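Local coordinates for DUF1254 domain-containing protein (Vibrio parahaemolyticus, PDB 3U07) that is of unknown function but combines DUF1254 and DUF1214 family regions and is made with a signal peptide, which suggests export from the cytoplasm, at residues M387-K392 with V403-F408; R317-D322 with P429-V434. The protein carries 2 engineered substitutions. One frame throughout, in Å; residues are numbered along the deposited sequence.

Interaction 1. Residues M387-K392 with V403-F408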
HETATM    1  N   MSE A 387     -19.388 -12.134 -18.662  1.00 32.85           N
HETATM    2  CA  MSE A 387     -18.085 -12.787 -18.758  1.00 31.86           C
HETATM    3  C   MSE A 387     -18.093 -14.147 -19.440  1.00 34.50           C
HETATM    4  O   MSE A 387     -18.938 -14.992 -19.150  1.00 32.99           O
HETATM    5  CB  MSE A 387     -17.483 -12.956 -17.357  1.00 30.66           C
HETATM    6  CG  MSE A 387     -17.206 -11.652 -16.616  1.00 35.00           C
HETATM    7 SE   MSE A 387     -16.966 -11.923 -14.719  0.76 33.73          SE
HETATM    8  CE  MSE A 387     -18.832 -11.910 -14.252  1.00 22.08           C
ATOM      9  N   SER A 388     -17.125 -14.354 -20.325  1.00 33.82           N
ATOM     10  CA  SER A 388     -16.988 -15.614 -21.044  1.00 34.23           C
ATOM     11  C   SER A 388     -15.595 -15.749 -21.648  1.00 38.72           C
ATOM     12  O   SER A 388     -14.857 -14.768 -21.763  1.00 33.06           O
ATOM     13  CB  SER A 388     -18.026 -15.711 -22.164  1.00 30.97           C
ATOM     14  OG  SER A 388     -17.809 -16.872 -22.947  1.00 33.31           O
ATOM     15  N   ALA A 389     -15.238 -16.976 -22.015  1.00 38.37           N
ATOM     16  CA  ALA A 389     -13.949 -17.249 -22.639  1.00 38.75           C
ATOM     17  C   ALA A 389     -14.165 -17.069 -24.143  1.00 41.88           C
ATOM     18  O   ALA A 389     -13.215 -16.968 -24.922  1.00 52.02           O
ATOM     19  CB  ALA A 389     -13.499 -18.671 -22.331  1.00 34.49           C
ATOM     20  N   ASN A 390     -15.433 -17.028 -24.538  1.00 35.88           N
ATOM     21  CA  ASN A 390     -15.795 -16.841 -25.935  1.00 39.26           C
ATOM     22  C   ASN A 390     -15.891 -15.350 -26.230  1.00 38.61           C
ATOM     23  O   ASN A 390     -16.928 -14.727 -26.004  1.00 44.16           O
ATOM     24  CB  ASN A 390     -17.135 -17.510 -26.237  1.00 47.61           C
ATOM     25  CG  ASN A 390     -17.632 -17.201 -27.633  1.00 56.22           C
ATOM     26  OD1 ASN A 390     -16.847 -17.126 -28.579  1.00 54.37           O
ATOM     27  ND2 ASN A 390     -18.940 -17.033 -27.773  1.00 62.40           N
ATOM     28  N   GLU A 391     -14.805 -14.786 -26.746  1.00 42.40           N
ATOM     29  CA  GLU A 391     -14.758 -13.365 -27.063  1.00 51.46           C
ATOM     30  C   GLU A 391     -15.050 -13.038 -28.525  1.00 62.92           C
ATOM     31  O   GLU A 391     -14.792 -11.923 -28.978  1.00 66.27           O
ATOM     32  CB  GLU A 391     -13.397 -12.791 -26.659  1.00 49.72           C
ATOM     33  CG  GLU A 391     -12.247 -13.776 -26.746  1.00 55.68           C
ATOM     34  CD  GLU A 391     -10.915 -13.150 -26.377  1.00 66.18           C
ATOM     35  OE1 GLU A 391      -9.896 -13.876 -26.374  1.00 67.93           O
ATOM     36  OE2 GLU A 391     -10.883 -11.932 -26.093  1.00 66.45           O
ATOM     37  N   LYS A 392     -15.601 -14.004 -29.256  1.00 68.23           N
ATOM     38  CA  LYS A 392     -15.927 -13.806 -30.664  1.00 68.57           C
ATOM     39  C   LYS A 392     -17.098 -12.838 -30.829  1.00 64.01           C
ATOM     40  O   LYS A 392     -18.217 -13.132 -30.409  1.00 60.39           O
ATOM     41  CB  LYS A 392     -16.261 -15.155 -31.319  1.00 74.57           C
ATOM     42  CG  LYS A 392     -15.144 -16.187 -31.175  1.00 82.49           C
ATOM     43  CD  LYS A 392     -15.397 -17.484 -31.951  1.00 89.68           C
ATOM     44  CE  LYS A 392     -16.139 -18.538 -31.131  1.00 89.74           C
ATOM     45  NZ  LYS A 392     -17.611 -18.544 -31.363  1.00 89.37           N
ATOM     46  N   VAL A 403     -12.788 -13.833 -19.813  1.00 36.51           N
ATOM     47  CA  VAL A 403     -12.443 -14.636 -18.657  1.00 32.55           C
ATOM     48  C   VAL A 403     -11.731 -15.860 -19.235  1.00 33.29           C
ATOM     49  O   VAL A 403     -12.116 -16.364 -20.285  1.00 36.21           O
ATOM     50  CB  VAL A 403     -13.730 -14.981 -17.863  1.00 38.80           C
ATOM     51  CG1 VAL A 403     -13.795 -16.452 -17.534  1.00 40.61           C
ATOM     52  CG2 VAL A 403     -13.771 -14.127 -16.597  1.00 33.59           C
ATOM     53  N   PRO A 404     -10.667 -16.338 -18.567  1.00 33.73           N
ATOM     54  CA  PRO A 404      -9.904 -17.496 -19.045  1.00 37.77           C
ATOM     55  C   PRO A 404     -10.561 -18.864 -18.908  1.00 40.77           C
ATOM     56  O   PRO A 404     -11.485 -19.048 -18.119  1.00 40.08           O
ATOM     57  CB  PRO A 404      -8.621 -17.404 -18.235  1.00 35.11           C
ATOM     58  CG  PRO A 404      -9.127 -16.950 -16.910  1.00 38.25           C
ATOM     59  CD  PRO A 404     -10.127 -15.859 -17.281  1.00 36.85           C
ATOM     60  N   GLU A 405     -10.056 -19.816 -19.691  1.00 42.45           N
ATOM     61  CA  GLU A 405     -10.539 -21.196 -19.693  1.00 42.03           C
ATOM     62  C   GLU A 405      -9.940 -21.956 -18.508  1.00 44.07           C
ATOM     63  O   GLU A 405      -9.457 -23.078 -18.659  1.00 46.84           O
ATOM     64  CB  GLU A 405     -10.124 -21.901 -20.987  1.00 45.83           C
ATOM     65  CG  GLU A 405     -10.657 -21.266 -22.257  1.00 57.54           C
ATOM     66  CD  GLU A 405     -11.831 -22.022 -22.841  1.00 71.64           C
ATOM     67  OE1 GLU A 405     -12.861 -22.158 -22.148  1.00 76.38           O
ATOM     68  OE2 GLU A 405     -11.721 -22.484 -23.997  1.00 77.24           O
ATOM     69  N   LYS A 406      -9.977 -21.339 -17.333  1.00 33.97           N
ATOM     70  CA  LYS A 406      -9.434 -21.945 -16.124  1.00 30.90           C
ATOM     71  C   LYS A 406      -9.987 -21.234 -14.896  1.00 28.31           C
ATOM     72  O   LYS A 406     -10.717 -20.256 -15.019  1.00 31.52           O
ATOM     73  CB  LYS A 406      -7.908 -21.835 -16.132  1.00 30.99           C
ATOM     74  CG  LYS A 406      -7.388 -20.424 -16.377  1.00 32.23           C
ATOM     75  CD  LYS A 406      -5.927 -20.287 -15.963  1.00 38.25           C
ATOM     76  CE  LYS A 406      -5.375 -18.909 -16.315  1.00 44.84           C
ATOM     77  NZ  LYS A 406      -3.959 -18.749 -15.881  1.00 42.84           N
ATOM     78  N   PRO A 407      -9.664 -21.730 -13.693  1.00 29.39           N
ATOM     79  CA  PRO A 407     -10.176 -21.055 -12.499  1.00 29.65           C
ATOM     80  C   PRO A 407      -9.638 -19.625 -12.466  1.00 39.40           C
ATOM     81  O   PRO A 407      -8.469 -19.385 -12.769  1.00 41.53           O
ATOM     82  CB  PRO A 407      -9.625 -21.910 -11.362  1.00 30.34           C
ATOM     83  CG  PRO A 407      -9.617 -23.288 -11.965  1.00 33.42           C
ATOM     84  CD  PRO A 407      -9.039 -23.018 -13.340  1.00 35.04           C
ATOM     85  N   PHE A 408     -10.496 -18.677 -12.105  1.00 37.54           N
ATOM     86  CA  PHE A 408     -10.101 -17.279 -12.043  1.00 29.57           C
ATOM     87  C   PHE A 408     -10.775 -16.609 -10.861  1.00 27.27           C
ATOM     88  O   PHE A 408     -11.679 -17.174 -10.242  1.00 22.28           O
ATOM     89  CB  PHE A 408     -10.516 -16.561 -13.331  1.00 28.17           C
ATOM     90  CG  PHE A 408     -12.017 -16.441 -13.512  1.00 31.52           C
ATOM     91  CD1 PHE A 408     -12.707 -15.336 -13.019  1.00 27.85           C
ATOM     92  CD2 PHE A 408     -12.736 -17.440 -14.174  1.00 23.90           C
ATOM     93  CE1 PHE A 408     -14.091 -15.221 -13.185  1.00 31.85           C
ATOM     94  CE2 PHE A 408     -14.117 -17.337 -14.346  1.00 26.55           C
ATOM     95  CZ  PHE A 408     -14.797 -16.226 -13.852  1.00 31.03           C
TER

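Interaction 2. Residues R317-D322 with P429-V434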
ATOM      1  N   ARG A 317     -12.133  -5.662  -3.017  1.00 24.34           N
ATOM      2  CA  ARG A 317     -12.927  -6.847  -2.735  1.00 27.14           C
ATOM      3  C   ARG A 317     -12.445  -7.925  -3.690  1.00 26.82           C
ATOM      4  O   ARG A 317     -11.993  -7.634  -4.802  1.00 28.18           O
ATOM      5  CB  ARG A 317     -14.418  -6.585  -2.971  1.00 26.26           C
ATOM      6  CG  ARG A 317     -15.060  -5.651  -1.955  1.00 26.05           C
ATOM      7  CD  ARG A 317     -15.064  -6.249  -0.549  1.00 17.89           C
ATOM      8  NE  ARG A 317     -15.868  -5.437   0.364  1.00 23.47           N
ATOM      9  CZ  ARG A 317     -15.438  -4.341   0.981  1.00 27.20           C
ATOM     10  NH1 ARG A 317     -14.195  -3.911   0.801  1.00 26.15           N
ATOM     11  NH2 ARG A 317     -16.261  -3.663   1.772  1.00 23.69           N
ATOM     12  N   LYS A 318     -12.518  -9.169  -3.244  1.00 23.53           N
ATOM     13  CA  LYS A 318     -12.108 -10.289  -4.070  1.00 28.10           C
ATOM     14  C   LYS A 318     -13.203 -11.349  -4.068  1.00 32.03           C
ATOM     15  O   LYS A 318     -13.846 -11.600  -3.045  1.00 27.24           O
ATOM     16  CB  LYS A 318     -10.796 -10.891  -3.558  1.00 27.51           C
ATOM     17  CG  LYS A 318     -10.470 -12.242  -4.178  1.00 36.43           C
ATOM     18  CD  LYS A 318      -9.111 -12.779  -3.750  1.00 43.03           C
ATOM     19  CE  LYS A 318      -8.974 -14.243  -4.155  1.00 55.29           C
ATOM     20  NZ  LYS A 318      -7.558 -14.710  -4.231  1.00 61.00           N
ATOM     21  N   SER A 319     -13.427 -11.946  -5.231  1.00 31.08           N
ATOM     22  CA  SER A 319     -14.427 -12.989  -5.375  1.00 31.60           C
ATOM     23  C   SER A 319     -13.794 -14.150  -6.125  1.00 24.56           C
ATOM     24  O   SER A 319     -13.287 -13.985  -7.239  1.00 21.64           O
ATOM     25  CB  SER A 319     -15.643 -12.468  -6.138  1.00 33.41           C
ATOM     26  OG  SER A 319     -16.509 -13.536  -6.475  1.00 35.91           O
ATOM     27  N   ASP A 320     -13.820 -15.320  -5.500  1.00 25.08           N
ATOM     28  CA  ASP A 320     -13.236 -16.530  -6.072  1.00 28.27           C
ATOM     29  C   ASP A 320     -14.310 -17.548  -6.474  1.00 29.13           C
ATOM     30  O   ASP A 320     -14.030 -18.494  -7.215  1.00 24.98           O
ATOM     31  CB  ASP A 320     -12.298 -17.164  -5.039  1.00 30.69           C
ATOM     32  CG  ASP A 320     -11.019 -17.696  -5.653  1.00 36.40           C
ATOM     33  OD1 ASP A 320     -10.869 -17.637  -6.888  1.00 42.40           O
ATOM     34  OD2 ASP A 320     -10.156 -18.173  -4.891  1.00 44.47           O
ATOM     35  N   PHE A 321     -15.533 -17.347  -5.991  1.00 23.65           N
ATOM     36  CA  PHE A 321     -16.640 -18.263  -6.278  1.00 29.09           C
ATOM     37  C   PHE A 321     -17.880 -17.576  -6.850  1.00 27.14           C
ATOM     38  O   PHE A 321     -18.030 -16.354  -6.741  1.00 21.64           O
ATOM     39  CB  PHE A 321     -17.048 -18.998  -4.994  1.00 28.28           C
ATOM     40  CG  PHE A 321     -15.917 -19.730  -4.328  1.00 33.70           C
ATOM     41  CD1 PHE A 321     -14.999 -19.048  -3.529  1.00 31.86           C
ATOM     42  CD2 PHE A 321     -15.744 -21.095  -4.533  1.00 30.20           C
ATOM     43  CE1 PHE A 321     -13.923 -19.716  -2.946  1.00 34.45           C
ATOM     44  CE2 PHE A 321     -14.673 -21.776  -3.957  1.00 37.22           C
ATOM     45  CZ  PHE A 321     -13.758 -21.082  -3.162  1.00 39.51           C
ATOM     46  N   ASP A 322     -18.768 -18.361  -7.463  1.00 23.05           N
ATOM     47  CA  ASP A 322     -20.002 -17.805  -8.004  1.00 22.38           C
ATOM     48  C   ASP A 322     -21.052 -17.733  -6.890  1.00 18.83           C
ATOM     49  O   ASP A 322     -20.767 -18.073  -5.742  1.00 22.54           O
ATOM     50  CB  ASP A 322     -20.528 -18.625  -9.196  1.00 22.53           C
ATOM     51  CG  ASP A 322     -20.858 -20.065  -8.841  1.00 21.27           C
ATOM     52  OD1 ASP A 322     -21.287 -20.341  -7.701  1.00 18.92           O
ATOM     53  OD2 ASP A 322     -20.711 -20.927  -9.729  1.00 23.22           O
ATOM     54  N   PRO A 429     -20.678  -7.285  -5.489  1.00 24.09           N
ATOM     55  CA  PRO A 429     -21.811  -7.856  -6.222  1.00 23.18           C
ATOM     56  C   PRO A 429     -21.498  -9.318  -6.550  1.00 23.42           C
ATOM     57  O   PRO A 429     -20.345  -9.679  -6.786  1.00 24.23           O
ATOM     58  CB  PRO A 429     -21.900  -6.966  -7.461  1.00 22.82           C
ATOM     59  CG  PRO A 429     -21.465  -5.622  -6.924  1.00 28.47           C
ATOM     60  CD  PRO A 429     -20.262  -5.998  -6.075  1.00 27.45           C
ATOM     61  N   GLU A 430     -22.521 -10.159  -6.553  1.00 23.98           N
ATOM     62  CA  GLU A 430     -22.325 -11.575  -6.828  1.00 25.90           C
ATOM     63  C   GLU A 430     -22.144 -11.829  -8.311  1.00 24.50           C
ATOM     64  O   GLU A 430     -22.633 -11.063  -9.141  1.00 22.88           O
ATOM     65  CB  GLU A 430     -23.530 -12.371  -6.321  1.00 26.31           C
ATOM     66  CG  GLU A 430     -23.907 -12.083  -4.874  1.00 32.60           C
ATOM     67  CD  GLU A 430     -24.987 -13.014  -4.343  1.00 37.47           C
ATOM     68  OE1 GLU A 430     -26.023 -13.178  -5.016  1.00 37.94           O
ATOM     69  OE2 GLU A 430     -24.804 -13.578  -3.246  1.00 42.91           O
ATOM     70  N   ILE A 431     -21.407 -12.878  -8.657  1.00 22.19           N
ATOM     71  CA  ILE A 431     -21.260 -13.203 -10.062  1.00 24.34           C
ATOM     72  C   ILE A 431     -22.003 -14.528 -10.248  1.00 21.90           C
ATOM     73  O   ILE A 431     -21.706 -15.535  -9.606  1.00 23.61           O
ATOM     74  CB  ILE A 431     -19.768 -13.251 -10.503  1.00 34.99           C
ATOM     75  CG1 ILE A 431     -18.997 -14.316  -9.746  1.00 51.68           C
ATOM     76  CG2 ILE A 431     -19.103 -11.900 -10.202  1.00 28.89           C
ATOM     77  CD1 ILE A 431     -17.523 -13.964  -9.629  1.00 59.87           C
ATOM     78  N   LYS A 432     -23.010 -14.493 -11.112  1.00 26.14           N
ATOM     79  CA  LYS A 432     -23.861 -15.643 -11.355  1.00 24.24           C
ATOM     80  C   LYS A 432     -23.586 -16.381 -12.635  1.00 20.66           C
ATOM     81  O   LYS A 432     -23.185 -15.788 -13.633  1.00 28.34           O
ATOM     82  CB  LYS A 432     -25.321 -15.201 -11.372  1.00 21.01           C
ATOM     83  CG  LYS A 432     -25.718 -14.323 -10.207  1.00 25.84           C
ATOM     84  CD  LYS A 432     -27.195 -13.975 -10.257  1.00 29.38           C
ATOM     85  CE  LYS A 432     -27.569 -13.047  -9.118  1.00 32.25           C
ATOM     86  NZ  LYS A 432     -29.045 -12.891  -8.999  1.00 35.03           N
ATOM     87  N   VAL A 433     -23.816 -17.687 -12.602  1.00 24.09           N
ATOM     88  CA  VAL A 433     -23.643 -18.509 -13.783  1.00 23.73           C
ATOM     89  C   VAL A 433     -24.779 -18.143 -14.734  1.00 28.25           C
ATOM     90  O   VAL A 433     -25.904 -17.893 -14.300  1.00 24.94           O
ATOM     91  CB  VAL A 433     -23.727 -20.007 -13.424  1.00 27.97           C
ATOM     92  CG1 VAL A 433     -23.944 -20.862 -14.677  1.00 29.60           C
ATOM     93  CG2 VAL A 433     -22.452 -20.419 -12.715  1.00 26.03           C
ATOM     94  N   VAL A 434     -24.469 -18.078 -16.022  1.00 25.11           N
ATOM     95  CA  VAL A 434     -25.465 -17.768 -17.039  1.00 32.86           C
ATOM     96  C   VAL A 434     -25.879 -19.075 -17.704  1.00 45.33           C
ATOM     97  O   VAL A 434     -25.030 -19.913 -18.005  1.00 45.23           O
ATOM     98  CB  VAL A 434     -24.895 -16.871 -18.149  1.00 37.52           C
ATOM     99  CG1 VAL A 434     -25.976 -16.581 -19.186  1.00 39.69           C
ATOM    100  CG2 VAL A 434     -24.352 -15.585 -17.556  1.00 39.12           C
TER
HETATM  101  O   HOH W   1     -18.889 -12.016  -5.892  1.00 25.45           O
HETATM  102  O   HOH W   2     -20.122 -14.415  -6.485  1.00 25.67           O

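Interaction 1. Residues M387-K392 with V403-F408
Val403 meets Ser388 and Ala389 through its backbone and Met387 through its side chain. In polar terms one bond carries the crossing: Val403 N donates to Ser388 O at 3.0 Å, moderately bent, with an N-H...O angle of 145°. The donor stands well above the carbonyl plane, 53° out of it. Beside this bond, Ala389 CA lies 3.1 Å from Val403 O in a CA-H...O contact, a worked example of how two chain segments can keep backbone contact through a single N-H...O bond and a CA-H...O neighbour.

Ser388 turns its side chain away from 403-408. Its OG accepts from Asn390 N at 2.9 Å, closing an ST turn, and is also hydrogen-bonded to Asp334 OD1. This turn bends the chain over Ser388-Asn390, next to the carbonyl that receives Val403 N.

The apolar contact centres on one methyl group. Val403 CG2 approaches CB of Met387, a selenomethionine, at 4.0 Å, and also lies 3.5 Å above the plane of the Phe408 ring, offset toward its rim. It thus links the strand to the aromatic residue at the far end of its own segment.

A second methyl, Ala389 CB, sits beside the carboxylate of Glu405, whose OE1 comes within 3.5 Å while CG and CD lie alongside. A bend at chi2 (-103°) keeps CD as near the methyl as CG. Glu405 itself is the centre of an inverse gamma turn.

The Met387 side chain, whose end leads away, also touches Leu401, Tyr335 and Met337, while Val403 and Phe408 both pack on Ile352 of strand 347-354. The contact lies where the chain passes from strand 400-402, the parallel neighbour of 382-388 and an outermost strand of a mixed sheet, into the loop toward 408-417.

Interaction 2. Residues R317-D322 with P429-V434
Ile431 reaches across to Ser319, Phe321 and Asp322 with its longer branch. From CB, the chain takes CG1 to a place between the backbone N and the carbonyl carbon (chi1 61°), where it lies 3.8 Å from Phe321 O and also close to Asp322 CA. One bond further, CD1 ends 3.3 Å from Ser319 OG and stays beside the same Phe321 carbonyl, a methyl facing two oxygens that lie on the same side of it. Those oxygens also take part in water bridges: one water joins Ser319 OG to Pro429 O, and a second donates to Phe321 O at 2.9 Å while accepting from Ile431 N. The two segments come from outermost strands of different sheets, 315-319 in an antiparallel sheet and 432-434 in a mixed one, and the example illustrates how an aliphatic side chain and bound waters can join sheet margins without direct strand pairing. Ile431 O closes on Asp322, 3.3 Å from its CB. Further along, Val433 CG2 meets Asp322 OD2 at 3.5 Å, the two side chains crossing at a slant, while Asp322 OD1 is held within its own loop by Ile324 N and Gln326 N.

How the interactions relate
The two interactions lie about 14 Å apart, centre to centre, and follow along the chain in the order 317-322, 387-392, 403-408, 429-434, interaction 1 lying wholly within the span of interaction 2. Both reach the mixed sheet ordered 400-402, 382-388, 334-340, 432-434: interaction 1 at the 400-402 side, interaction 2 at the opposite outer strand. Their side chains touch, Met387 CE lying 4.1 Å from Ile431 CG2. A second sheet links them too, since strand 315-319 pairs with strand 408-417, which Phe408 begins. The contacts thus tie two sheets together around the DUF1214 region, whose function remains unknown.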